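Phosphoribosylaminoimidazole-succinocarboxamide synthase (Pyrococcus horikoshii, PDB 4O86) catalyses the ATP-dependent joining of L-aspartate to a carboxylated aminoimidazole ribonucleotide to form SAICAR in de novo purine biosynthesis. Local coordinates at residues 84-89 with 178-183; 167-172 with 197-202. All coordinates share one frame; numbering follows the deposited sequence.

Contact 1 (84-89 with 178-183); sequences DMYPLE and FGKDKN. With ADP (adenosine-5'-diphosphate), chain H; CDP (cytidine-5'-diphosphate), chain C.
Met85, paired with Gly179 across two antiparallel strands, forms part of the adenine pocket of the ATP site. Two backbone bonds join Asp84 and Lys180, Lys180 N reaching Asp84 O at 2.8 Å. Tyr86 N then donates to Phe178 O at 2.9 Å. The Met85 chain bends at chi2 (-65°) and chi3 (-73°), which lays SD against one face of the purine, 3.6 Å from ADP C4. Its CG lies 3.4 Å from ADP N3, while CE reaches ADP O2' at 3.4 Å. With an alanine here, everything beyond CB would be gone and that face of the adenine would probably lose its apolar support. Beyond the pairing, an inverse gamma turn centred on Pro87 breaks the strand, and a water accepts from Phe178 N (2.8 Å) and bonds to Tyr86 O and Leu88 O. On the side away from ADP, the Tyr86 hydroxyl lies 3.7 Å from Lys180 CD, and Glu145 of helix 143-165 is hydrogen-bonded to Tyr86 OH and forms a salt bridge with Lys180 NZ. Tyr86 and Phe178 also pack on Ile149 of that helix, while Gly179 pairs with Val187 of strand 186-188.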
ATOM      1  N   ASP A  84      22.596  -0.971  10.300  1.00 19.65           N
ATOM      2  CA  ASP A  84      21.886   0.224   9.891  0.50 19.48           C
ATOM      3  C   ASP A  84      20.495  -0.247   9.451  1.00 19.52           C
ATOM      4  O   ASP A  84      20.342  -0.833   8.395  1.00 19.14           O
ATOM      5  CB  ASP A  84      22.641   0.889   8.738  0.50 18.93           C
ATOM      6  CG  ASP A  84      21.996   2.176   8.273  0.50 18.10           C
ATOM      7  OD1 ASP A  84      22.427   2.694   7.223  0.50 18.09           O
ATOM      8  OD2 ASP A  84      21.069   2.667   8.945  0.50 17.50           O
ATOM      9  N   MET A  85      19.497  -0.014  10.297  1.00 19.62           N
ATOM     10  CA  MET A  85      18.151  -0.545  10.068  1.00 19.94           C
ATOM     11  C   MET A  85      17.398   0.147   8.945  1.00 18.12           C
ATOM     12  O   MET A  85      17.418   1.355   8.838  1.00 17.32           O
ATOM     13  CB  MET A  85      17.318  -0.519  11.356  1.00 21.34           C
ATOM     14  CG  MET A  85      17.845  -1.441  12.453  1.00 22.45           C
ATOM     15  SD  MET A  85      17.772  -3.203  12.064  1.00 23.42           S
ATOM     16  CE  MET A  85      15.999  -3.498  12.210  1.00 23.62           C
ATOM     17  N   TYR A  86      16.759  -0.639   8.088  1.00 17.22           N
ATOM     18  CA  TYR A  86      15.727  -0.099   7.198  1.00 16.24           C
ATOM     19  C   TYR A  86      14.493   0.244   8.034  1.00 15.83           C
ATOM     20  O   TYR A  86      14.113  -0.539   8.897  1.00 14.98           O
ATOM     21  CB  TYR A  86      15.336  -1.133   6.168  1.00 15.84           C
ATOM     22  CG  TYR A  86      16.387  -1.385   5.126  1.00 16.16           C
ATOM     23  CD1 TYR A  86      16.640  -0.438   4.132  1.00 15.53           C
ATOM     24  CD2 TYR A  86      17.122  -2.573   5.122  1.00 15.55           C
ATOM     25  CE1 TYR A  86      17.599  -0.662   3.160  1.00 16.07           C
ATOM     26  CE2 TYR A  86      18.074  -2.814   4.145  1.00 16.03           C
ATOM     27  CZ  TYR A  86      18.307  -1.855   3.167  1.00 16.15           C
ATOM     28  OH  TYR A  86      19.244  -2.076   2.193  1.00 16.52           O
ATOM     29  N   PRO A  87      13.860   1.403   7.781  1.00 15.97           N
ATOM     30  CA  PRO A  87      12.655   1.726   8.563  1.00 16.16           C
ATOM     31  C   PRO A  87      11.422   1.044   7.962  1.00 16.65           C
ATOM     32  O   PRO A  87      10.486   1.708   7.484  1.00 17.16           O
ATOM     33  CB  PRO A  87      12.587   3.260   8.477  1.00 16.11           C
ATOM     34  CG  PRO A  87      13.219   3.582   7.161  1.00 15.86           C
ATOM     35  CD  PRO A  87      14.245   2.504   6.874  1.00 15.88           C
ATOM     36  N   LEU A  88      11.436  -0.289   7.998  1.00 16.13           N
ATOM     37  CA  LEU A  88      10.404  -1.107   7.381  1.00 15.93           C
ATOM     38  C   LEU A  88       9.974  -2.247   8.280  1.00 15.86           C
ATOM     39  O   LEU A  88      10.758  -2.790   9.062  1.00 15.29           O
ATOM     40  CB  LEU A  88      10.908  -1.738   6.073  1.00 16.04           C
ATOM     41  CG  LEU A  88      11.217  -0.889   4.833  1.00 16.12           C
ATOM     42  CD1 LEU A  88      11.778  -1.833   3.773  1.00 16.10           C
ATOM     43  CD2 LEU A  88       9.983  -0.167   4.321  1.00 15.19           C
ATOM     44  N   GLU A  89       8.710  -2.616   8.144  1.00 15.81           N
ATOM     45  CA  GLU A  89       8.239  -3.889   8.643  1.00 15.62           C
ATOM     46  C   GLU A  89       7.720  -4.609   7.415  1.00 15.04           C
ATOM     47  O   GLU A  89       6.885  -4.070   6.681  1.00 14.39           O
ATOM     48  CB  GLU A  89       7.170  -3.680   9.709  1.00 17.64           C
ATOM     49  CG  GLU A  89       7.762  -2.987  10.938  1.00 20.33           C
ATOM     50  CD  GLU A  89       6.863  -3.000  12.150  1.00 23.24           C
ATOM     51  OE1 GLU A  89       7.193  -2.290  13.132  1.00 24.96           O
ATOM     52  OE2 GLU A  89       5.831  -3.714  12.137  1.00 24.55           O
ATOM     53  N   PHE A 178      14.728  -5.691   8.699  1.00 12.92           N
ATOM     54  CA  PHE A 178      16.022  -5.838   8.049  1.00 13.13           C
ATOM     55  C   PHE A 178      16.883  -4.613   8.273  1.00 13.75           C
ATOM     56  O   PHE A 178      16.377  -3.500   8.468  1.00 13.37           O
ATOM     57  CB  PHE A 178      15.846  -5.970   6.530  1.00 13.30           C
ATOM     58  CG  PHE A 178      15.135  -7.206   6.099  1.00 13.28           C
ATOM     59  CD1 PHE A 178      15.850  -8.354   5.767  1.00 13.15           C
ATOM     60  CD2 PHE A 178      13.741  -7.230   6.020  1.00 13.70           C
ATOM     61  CE1 PHE A 178      15.204  -9.497   5.345  1.00 13.10           C
ATOM     62  CE2 PHE A 178      13.081  -8.382   5.606  1.00 13.17           C
ATOM     63  CZ  PHE A 178      13.811  -9.508   5.276  1.00 13.48           C
ATOM     64  N   GLY A 179      18.191  -4.832   8.184  1.00 14.55           N
ATOM     65  CA  GLY A 179      19.167  -3.774   8.189  1.00 15.68           C
ATOM     66  C   GLY A 179      20.337  -4.111   7.282  1.00 17.22           C
ATOM     67  O   GLY A 179      20.446  -5.222   6.745  1.00 16.97           O
ATOM     68  N   LYS A 180      21.226  -3.137   7.141  1.00 18.42           N
ATOM     69  CA  LYS A 180      22.392  -3.227   6.280  1.00 20.20           C
ATOM     70  C   LYS A 180      23.624  -3.433   7.170  1.00 19.82           C
ATOM     71  O   LYS A 180      23.745  -2.769   8.190  1.00 19.50           O
ATOM     72  CB  LYS A 180      22.506  -1.899   5.539  1.00 22.26           C
ATOM     73  CG  LYS A 180      22.699  -1.993   4.039  1.00 26.45           C
ATOM     74  CD  LYS A 180      22.397  -0.645   3.385  1.00 28.28           C
ATOM     75  CE  LYS A 180      22.798  -0.653   1.918  1.00 31.90           C
ATOM     76  NZ  LYS A 180      22.156   0.437   1.125  1.00 31.70           N
ATOM     77  N   ASP A 181      24.522  -4.358   6.819  1.00 20.27           N
ATOM     78  CA  ASP A 181      25.778  -4.501   7.567  1.00 20.94           C
ATOM     79  C   ASP A 181      26.868  -3.614   6.958  1.00 21.55           C
ATOM     80  O   ASP A 181      26.607  -2.906   5.979  1.00 21.54           O
ATOM     81  CB  ASP A 181      26.228  -5.965   7.680  1.00 20.55           C
ATOM     82  CG  ASP A 181      26.627  -6.586   6.337  1.00 20.77           C
ATOM     83  OD1 ASP A 181      26.914  -5.870   5.353  1.00 19.25           O
ATOM     84  OD2 ASP A 181      26.661  -7.828   6.279  1.00 21.05           O
ATOM     85  N   LYS A 182      28.081  -3.667   7.515  1.00 22.29           N
ATOM     86  CA  LYS A 182      29.176  -2.797   7.058  1.00 24.18           C
ATOM     87  C   LYS A 182      29.615  -3.074   5.620  1.00 23.67           C
ATOM     88  O   LYS A 182      30.191  -2.195   4.962  1.00 24.89           O
ATOM     89  CB  LYS A 182      30.374  -2.859   8.022  1.00 25.87           C
ATOM     90  CG  LYS A 182      30.185  -2.000   9.266  1.00 27.11           C
ATOM     91  CD  LYS A 182      31.195  -2.358  10.347  1.00 28.98           C
ATOM     92  N   ASN A 183      29.337  -4.285   5.139  1.00 22.12           N
ATOM     93  CA  ASN A 183      29.577  -4.647   3.739  1.00 21.65           C
ATOM     94  C   ASN A 183      28.449  -4.227   2.803  1.00 20.64           C
ATOM     95  O   ASN A 183      28.535  -4.440   1.587  1.00 19.74           O
ATOM     96  CB  ASN A 183      29.824  -6.153   3.605  1.00 22.07           C
ATOM     97  CG  ASN A 183      31.101  -6.593   4.291  1.00 22.93           C
ATOM     98  OD1 ASN A 183      32.079  -5.856   4.329  1.00 22.80           O
ATOM     99  ND2 ASN A 183      31.090  -7.794   4.843  1.00 23.57           N
TER
HETATM  100  PB  ADP H 507      10.124  -1.139  18.643  0.80 39.84           P
HETATM  101  O1B ADP H 507       9.028  -0.916  19.662  0.80 39.49           O
HETATM  102  O2B ADP H 507      10.735   0.125  18.075  0.80 37.74           O
HETATM  103  O3B ADP H 507       9.785  -2.182  17.592  0.80 36.36           O
HETATM  104  PA  ADP H 507      11.473  -3.331  19.872  0.80 38.08           P
HETATM  105  O1A ADP H 507      10.774  -3.654  21.171  0.80 38.75           O
HETATM  106  O2A ADP H 507      11.168  -4.164  18.652  0.80 39.12           O
HETATM  107  O3A ADP H 507      11.311  -1.761  19.538  0.80 38.18           O
HETATM  108  O5' ADP H 507      13.072  -3.391  20.123  0.80 37.27           O
HETATM  109  C5' ADP H 507      14.000  -3.600  19.049  0.80 32.62           C
HETATM  110  C4' ADP H 507      14.394  -2.313  18.307  0.80 29.67           C
HETATM  111  O4' ADP H 507      15.712  -2.472  17.766  0.80 28.09           O
HETATM  112  C3' ADP H 507      13.526  -2.047  17.089  0.80 28.65           C
HETATM  113  O3' ADP H 507      13.515  -0.638  16.839  0.80 28.16           O
HETATM  114  C2' ADP H 507      14.249  -2.762  15.960  0.80 27.46           C
HETATM  115  O2' ADP H 507      13.948  -2.228  14.672  0.80 26.96           O
HETATM  116  C1' ADP H 507      15.703  -2.532  16.331  0.80 26.98           C
HETATM  117  N9  ADP H 507      16.613  -3.626  15.905  0.80 25.88           N
HETATM  118  C8  ADP H 507      16.317  -4.939  15.786  0.80 24.70           C
HETATM  119  N7  ADP H 507      17.403  -5.648  15.398  0.80 24.23           N
HETATM  120  C5  ADP H 507      18.434  -4.776  15.277  0.80 24.95           C
HETATM  121  C6  ADP H 507      19.873  -4.829  14.896  0.80 24.37           C
HETATM  122  N6  ADP H 507      20.482  -5.995  14.567  0.80 22.75           N
HETATM  123  N1  ADP H 507      20.572  -3.664  14.884  0.80 25.29           N
HETATM  124  C2  ADP H 507      20.025  -2.481  15.211  0.80 24.27           C
HETATM  125  N3  ADP H 507      18.738  -2.361  15.567  0.80 24.75           N
HETATM  126  C4  ADP H 507      17.905  -3.443  15.612  0.80 25.43           C
HETATM  127  O3B CDP C 502      -2.955  -5.445  13.606  0.50 15.93           O
HETATM  128  PB  CDP C 502      -2.445  -6.797  13.185  0.50 16.39           P
HETATM  129  O1B CDP C 502      -1.333  -7.305  14.086  0.50 15.98           O
HETATM  130  O2B CDP C 502      -3.514  -7.803  12.855  0.50 15.41           O
HETATM  131  O3A CDP C 502      -1.709  -6.489  11.777  0.50 16.19           O
HETATM  132  PA  CDP C 502      -1.563  -7.535  10.558  0.50 16.32           P
HETATM  133  O1A CDP C 502      -1.099  -6.773   9.339  0.50 16.70           O
HETATM  134  O2A CDP C 502      -2.819  -8.369  10.418  0.50 16.40           O
HETATM  135  O5' CDP C 502      -0.369  -8.483  11.069  0.50 16.38           O
HETATM  136  C5' CDP C 502       0.460  -9.185  10.146  0.50 16.84           C
HETATM  137  C4' CDP C 502       1.513  -9.972  10.916  0.50 17.53           C
HETATM  138  O4' CDP C 502       2.582  -9.109  11.301  0.50 17.87           O
HETATM  139  C3' CDP C 502       0.938 -10.534  12.205  0.50 17.96           C
HETATM  140  O3' CDP C 502       1.496 -11.832  12.437  0.50 17.74           O
HETATM  141  C2' CDP C 502       1.402  -9.604  13.295  0.50 18.19           C
HETATM  142  O2' CDP C 502       1.630 -10.377  14.479  0.50 18.72           O
HETATM  143  C1' CDP C 502       2.690  -9.027  12.728  0.50 18.49           C
HETATM  144  N1  CDP C 502       2.915  -7.619  13.092  0.50 18.99           N
HETATM  145  C2  CDP C 502       3.968  -7.276  13.968  0.50 18.88           C
HETATM  146  O2  CDP C 502       4.690  -8.173  14.450  0.50 18.46           O
HETATM  147  N3  CDP C 502       4.188  -5.978  14.288  0.50 19.21           N
HETATM  148  C4  CDP C 502       3.414  -5.002  13.769  0.50 19.57           C
HETATM  149  N4  CDP C 502       3.643  -3.711  14.100  0.50 20.38           N
HETATM  150  C5  CDP C 502       2.373  -5.316  12.899  0.50 19.54           C
HETATM  151  C6  CDP C 502       2.145  -6.652  12.567  0.50 19.45           C
HETATM  152  O   HOH W   1      13.262  -3.296   8.283  1.00 14.54           O

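Contact 2 (167-172 with 197-202); sequences KGIILV and CRFWDA. With CDP (cytidine-5'-diphosphate), chain C; C5P (cytidine-5'-monophosphate), chain D.
Val172 and Trp200 make close side-chain packing between strands 169-172 and 197-201, an antiparallel pair whose axes run at 148°. A methyl of Val172, CG2, sits over one face of the indole in a CH-pi contact, 3.5 Å from the centroid of the five-membered ring and only 17° off its normal. The valine's other branch, CG1, is anti to the backbone N (chi1 165°) and turns instead to the Arg198 chain, with the CB atoms of Val172 and Arg198 3.5 Å apart. Ile170 and Trp200 exchange two backbone hydrogen bonds, and Val172 N donates to Arg198 O. The face carrying Ile169, Leu171 and Phe199 is buried as well: Leu171 CD1 touches Phe199 CE1 at 3.7 Å, Ile169 CG2 meets Phe199 CB, and helices 143-165 and 220-232 cover the group. The end at Gly168 and Ala202 is more open to solvent and has few side-chain contacts, Ile170 CD1 lying 3.8 Å from Ala202 CA. There Gly168, whose positive phi suits the Schellman motif ending the preceding helix, accepts from Ala202 N. At the other end Arg198, extended from CG to NE, carries its guanidinium to CDP and CMP, which overlap as alternative occupants of one site. NH1 donates to CDP O2A at 2.9 Å and NH2 to CDP O2B at 2.6 Å, the latter in the guanidinium plane; with CMP as the occupant, NH1 donates to its phosphate oxygen O1P. Asp211 and Asp173 form salt bridges with NE and NH1, which probably limits the rotation of the group while NH1 and NH2 reach the phosphates. This is the chemistry of an anion site, probably the one that holds the 5'-phosphate of the aminoimidazole substrate in this family.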
ATOM      1  N   LYS A 167       5.169 -29.936  11.562  1.00 34.07           N
ATOM      2  CA  LYS A 167       4.915 -30.019  12.998  1.00 32.28           C
ATOM      3  C   LYS A 167       3.470 -29.684  13.352  1.00 31.00           C
ATOM      4  O   LYS A 167       3.165 -29.363  14.497  1.00 31.98           O
ATOM      5  CB  LYS A 167       5.898 -29.135  13.765  1.00 33.60           C
ATOM      6  CG  LYS A 167       7.297 -29.721  13.839  1.00 34.43           C
ATOM      7  CD  LYS A 167       8.347 -28.633  13.958  1.00 35.78           C
ATOM      8  CE  LYS A 167       9.749 -29.217  13.854  1.00 35.78           C
ATOM      9  NZ  LYS A 167      10.279 -29.664  15.163  1.00 35.85           N
ATOM     10  N   GLY A 168       2.580 -29.782  12.365  1.00 29.00           N
ATOM     11  CA  GLY A 168       1.158 -29.522  12.565  1.00 26.44           C
ATOM     12  C   GLY A 168       0.851 -28.055  12.840  1.00 26.12           C
ATOM     13  O   GLY A 168      -0.143 -27.737  13.503  1.00 23.75           O
ATOM     14  N   ILE A 169       1.704 -27.166  12.330  1.00 24.47           N
ATOM     15  CA  ILE A 169       1.520 -25.719  12.515  1.00 24.62           C
ATOM     16  C   ILE A 169       1.480 -24.989  11.173  1.00 22.87           C
ATOM     17  O   ILE A 169       2.379 -25.134  10.346  1.00 22.49           O
ATOM     18  CB  ILE A 169       2.619 -25.100  13.412  1.00 25.15           C
ATOM     19  CG1 ILE A 169       2.595 -25.732  14.803  1.00 26.15           C
ATOM     20  CG2 ILE A 169       2.452 -23.584  13.522  1.00 25.67           C
ATOM     21  CD1 ILE A 169       3.905 -25.583  15.557  1.00 28.12           C
ATOM     22  N   ILE A 170       0.426 -24.210  10.974  1.00 21.53           N
ATOM     23  CA  ILE A 170       0.287 -23.372   9.797  1.00 21.14           C
ATOM     24  C   ILE A 170       0.840 -21.979  10.085  1.00 20.21           C
ATOM     25  O   ILE A 170       0.440 -21.319  11.048  1.00 18.89           O
ATOM     26  CB  ILE A 170      -1.182 -23.258   9.355  1.00 21.88           C
ATOM     27  CG1 ILE A 170      -1.774 -24.657   9.129  1.00 22.03           C
ATOM     28  CG2 ILE A 170      -1.295 -22.406   8.089  1.00 21.61           C
ATOM     29  CD1 ILE A 170      -3.284 -24.664   9.008  1.00 23.63           C
ATOM     30  N   LEU A 171       1.772 -21.548   9.245  1.00 19.42           N
ATOM     31  CA  LEU A 171       2.271 -20.185   9.296  1.00 18.17           C
ATOM     32  C   LEU A 171       1.317 -19.290   8.506  1.00 17.33           C
ATOM     33  O   LEU A 171       1.319 -19.271   7.278  1.00 16.77           O
ATOM     34  CB  LEU A 171       3.702 -20.120   8.773  1.00 18.36           C
ATOM     35  CG  LEU A 171       4.420 -18.763   8.724  1.00 18.30           C
ATOM     36  CD1 LEU A 171       4.612 -18.148  10.105  1.00 17.24           C
ATOM     37  CD2 LEU A 171       5.759 -18.973   8.033  1.00 17.87           C
ATOM     38  N   VAL A 172       0.491 -18.551   9.241  1.00 16.72           N
ATOM     39  CA  VAL A 172      -0.574 -17.753   8.643  1.00 16.01           C
ATOM     40  C   VAL A 172       0.002 -16.473   7.995  1.00 15.53           C
ATOM     41  O   VAL A 172      -0.221 -16.204   6.806  1.00 15.71           O
ATOM     42  CB  VAL A 172      -1.675 -17.491   9.697  1.00 15.91           C
ATOM     43  CG1 VAL A 172      -2.626 -16.378   9.277  1.00 15.45           C
ATOM     44  CG2 VAL A 172      -2.426 -18.789   9.964  1.00 15.95           C
ATOM     45  N   CYS A 197       4.415 -13.436  14.539  1.00 16.32           N
ATOM     46  CA  CYS A 197       3.851 -14.367  13.560  1.00 17.32           C
ATOM     47  C   CYS A 197       2.458 -14.811  13.969  1.00 17.36           C
ATOM     48  O   CYS A 197       2.105 -14.791  15.156  1.00 17.64           O
ATOM     49  CB  CYS A 197       4.696 -15.640  13.429  1.00 17.88           C
ATOM     50  SG  CYS A 197       6.482 -15.461  13.323  1.00 18.54           S
ATOM     51  N   ARG A 198       1.669 -15.216  12.983  1.00 16.76           N
ATOM     52  CA  ARG A 198       0.467 -15.996  13.262  1.00 16.61           C
ATOM     53  C   ARG A 198       0.748 -17.470  13.022  1.00 16.62           C
ATOM     54  O   ARG A 198       1.136 -17.871  11.917  1.00 16.90           O
ATOM     55  CB  ARG A 198      -0.746 -15.495  12.468  1.00 15.89           C
ATOM     56  CG  ARG A 198      -1.403 -14.260  13.093  1.00 15.68           C
ATOM     57  CD  ARG A 198      -2.680 -13.824  12.374  1.00 15.33           C
ATOM     58  NE  ARG A 198      -3.238 -12.629  13.009  1.00 14.65           N
ATOM     59  CZ  ARG A 198      -3.124 -11.387  12.543  1.00 15.02           C
ATOM     60  NH1 ARG A 198      -2.514 -11.137  11.386  1.00 14.64           N
ATOM     61  NH2 ARG A 198      -3.652 -10.385  13.232  1.00 15.15           N
ATOM     62  N   PHE A 199       0.597 -18.255  14.087  1.00 17.20           N
ATOM     63  CA  PHE A 199       0.705 -19.709  14.052  1.00 17.87           C
ATOM     64  C   PHE A 199      -0.654 -20.312  14.402  1.00 19.41           C
ATOM     65  O   PHE A 199      -1.219 -20.000  15.459  1.00 19.40           O
ATOM     66  CB  PHE A 199       1.719 -20.218  15.089  1.00 17.12           C
ATOM     67  CG  PHE A 199       3.108 -19.638  14.966  1.00 16.76           C
ATOM     68  CD1 PHE A 199       3.808 -19.678  13.760  1.00 16.64           C
ATOM     69  CD2 PHE A 199       3.748 -19.109  16.089  1.00 16.37           C
ATOM     70  CE1 PHE A 199       5.105 -19.170  13.673  1.00 16.08           C
ATOM     71  CE2 PHE A 199       5.048 -18.614  16.008  1.00 16.35           C
ATOM     72  CZ  PHE A 199       5.726 -18.640  14.800  1.00 16.11           C
ATOM     73  N   TRP A 200      -1.167 -21.179  13.528  1.00 20.83           N
ATOM     74  CA  TRP A 200      -2.394 -21.939  13.803  1.00 21.81           C
ATOM     75  C   TRP A 200      -2.138 -23.412  13.869  1.00 22.26           C
ATOM     76  O   TRP A 200      -1.396 -23.958  13.049  1.00 21.29           O
ATOM     77  CB  TRP A 200      -3.459 -21.716  12.736  1.00 21.33           C
ATOM     78  CG  TRP A 200      -4.089 -20.353  12.701  1.00 21.68           C
ATOM     79  CD1 TRP A 200      -3.887 -19.290  13.580  1.00 22.20           C
ATOM     80  CD2 TRP A 200      -5.086 -19.869  11.737  1.00 22.09           C
ATOM     81  NE1 TRP A 200      -4.650 -18.207  13.220  1.00 22.14           N
ATOM     82  CE2 TRP A 200      -5.393 -18.486  12.123  1.00 22.84           C
ATOM     83  CE3 TRP A 200      -5.714 -20.415  10.622  1.00 23.33           C
ATOM     84  CZ2 TRP A 200      -6.306 -17.707  11.417  1.00 23.04           C
ATOM     85  CZ3 TRP A 200      -6.631 -19.622   9.913  1.00 24.48           C
ATOM     86  CH2 TRP A 200      -6.913 -18.298  10.301  1.00 24.64           C
ATOM     87  N   ASP A 201      -2.778 -24.089  14.820  1.00 24.39           N
ATOM     88  CA  ASP A 201      -2.742 -25.550  14.823  1.00 25.29           C
ATOM     89  C   ASP A 201      -3.379 -26.048  13.523  1.00 26.10           C
ATOM     90  O   ASP A 201      -4.456 -25.584  13.149  1.00 25.91           O
ATOM     91  CB  ASP A 201      -3.486 -26.131  16.021  1.00 25.52           C
ATOM     92  CG  ASP A 201      -3.658 -27.639  15.907  1.00 24.87           C
ATOM     93  OD1 ASP A 201      -2.674 -28.363  16.122  1.00 23.13           O
ATOM     94  OD2 ASP A 201      -4.768 -28.085  15.562  1.00 25.75           O
ATOM     95  N   ALA A 202      -2.706 -26.970  12.840  1.00 27.27           N
ATOM     96  CA  ALA A 202      -3.150 -27.480  11.520  1.00 30.72           C
ATOM     97  C   ALA A 202      -4.525 -28.157  11.538  1.00 32.36           C
ATOM     98  O   ALA A 202      -5.287 -28.071  10.569  1.00 35.35           O
ATOM     99  CB  ALA A 202      -2.107 -28.428  10.929  1.00 27.87           C
TER
HETATM  100  O3B CDP C 502      -2.955  -5.445  13.606  0.50 15.93           O
HETATM  101  PB  CDP C 502      -2.445  -6.797  13.185  0.50 16.39           P
HETATM  102  O1B CDP C 502      -1.333  -7.305  14.086  0.50 15.98           O
HETATM  103  O2B CDP C 502      -3.514  -7.803  12.855  0.50 15.41           O
HETATM  104  O3A CDP C 502      -1.709  -6.489  11.777  0.50 16.19           O
HETATM  105  PA  CDP C 502      -1.563  -7.535  10.558  0.50 16.32           P
HETATM  106  O1A CDP C 502      -1.099  -6.773   9.339  0.50 16.70           O
HETATM  107  O2A CDP C 502      -2.819  -8.369  10.418  0.50 16.40           O
HETATM  108  O5' CDP C 502      -0.369  -8.483  11.069  0.50 16.38           O
HETATM  109  C5' CDP C 502       0.460  -9.185  10.146  0.50 16.84           C
HETATM  110  C4' CDP C 502       1.513  -9.972  10.916  0.50 17.53           C
HETATM  111  O4' CDP C 502       2.582  -9.109  11.301  0.50 17.87           O
HETATM  112  C3' CDP C 502       0.938 -10.534  12.205  0.50 17.96           C
HETATM  113  O3' CDP C 502       1.496 -11.832  12.437  0.50 17.74           O
HETATM  114  C2' CDP C 502       1.402  -9.604  13.295  0.50 18.19           C
HETATM  115  O2' CDP C 502       1.630 -10.377  14.479  0.50 18.72           O
HETATM  116  C1' CDP C 502       2.690  -9.027  12.728  0.50 18.49           C
HETATM  117  N1  CDP C 502       2.915  -7.619  13.092  0.50 18.99           N
HETATM  118  C2  CDP C 502       3.968  -7.276  13.968  0.50 18.88           C
HETATM  119  O2  CDP C 502       4.690  -8.173  14.450  0.50 18.46           O
HETATM  120  N3  CDP C 502       4.188  -5.978  14.288  0.50 19.21           N
HETATM  121  C4  CDP C 502       3.414  -5.002  13.769  0.50 19.57           C
HETATM  122  N4  CDP C 502       3.643  -3.711  14.100  0.50 20.38           N
HETATM  123  C5  CDP C 502       2.373  -5.316  12.899  0.50 19.54           C
HETATM  124  C6  CDP C 502       2.145  -6.652  12.567  0.50 19.45           C
HETATM  125  O3P C5P D 503      -1.966  -6.724  11.778  0.50 16.44           O
HETATM  126  P   C5P D 503      -1.587  -7.474  10.528  0.50 16.37           P
HETATM  127  O1P C5P D 503      -2.513  -8.609  10.153  0.50 16.30           O
HETATM  128  O2P C5P D 503      -1.256  -6.576   9.360  0.50 16.62           O
HETATM  129  O5' C5P D 503      -0.223  -8.215  10.948  0.50 16.46           O
HETATM  130  C5' C5P D 503       0.385  -9.187  10.099  0.50 16.91           C
HETATM  131  C4' C5P D 503       1.453  -9.953  10.871  0.50 17.57           C
HETATM  132  O4' C5P D 503       2.529  -9.083  11.222  0.50 17.89           O
HETATM  133  C3' C5P D 503       0.904 -10.502  12.178  0.50 18.03           C
HETATM  134  O3' C5P D 503       1.452 -11.805  12.403  0.50 17.81           O
HETATM  135  C2' C5P D 503       1.413  -9.576  13.253  0.50 18.24           C
HETATM  136  O2' C5P D 503       1.669 -10.356  14.426  0.50 18.83           O
HETATM  137  C1' C5P D 503       2.688  -9.012  12.646  0.50 18.52           C
HETATM  138  N1  C5P D 503       2.941  -7.609  13.010  0.50 19.00           N
HETATM  139  C2  C5P D 503       3.964  -7.288  13.930  0.50 18.87           C
HETATM  140  N3  C5P D 503       4.207  -5.995  14.251  0.50 19.18           N
HETATM  141  C4  C5P D 503       3.480  -5.003  13.691  0.50 19.48           C
HETATM  142  C5  C5P D 503       2.470  -5.295  12.780  0.50 19.48           C
HETATM  143  C6  C5P D 503       2.221  -6.626  12.447  0.50 19.42           C
HETATM  144  O2  C5P D 503       4.642  -8.201  14.449  0.50 18.47           O
HETATM  145  N4  C5P D 503       3.730  -3.715  14.020  0.50 20.28           N

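Contacts 1 and 2 share strand 169-180, which pairs with strand 84-93 near its end and with strand 197-201 near its start. Their centres are 28 Å apart and their nearest atoms about 10 Å, so they do not touch; they lie on opposite sides of the chain's centre. Contact 1 borders ADP, the Met85 side chain lying about 8 Å from the magnesium ion, whereas the Cys197 side chain of contact 2 is about 12 Å from that ion. CDP is touched by both: Glu89 OE2 approaches its base at N4 (2.9 Å), and Arg198 grips its phosphates. One sheet thus links the two nucleotide sites.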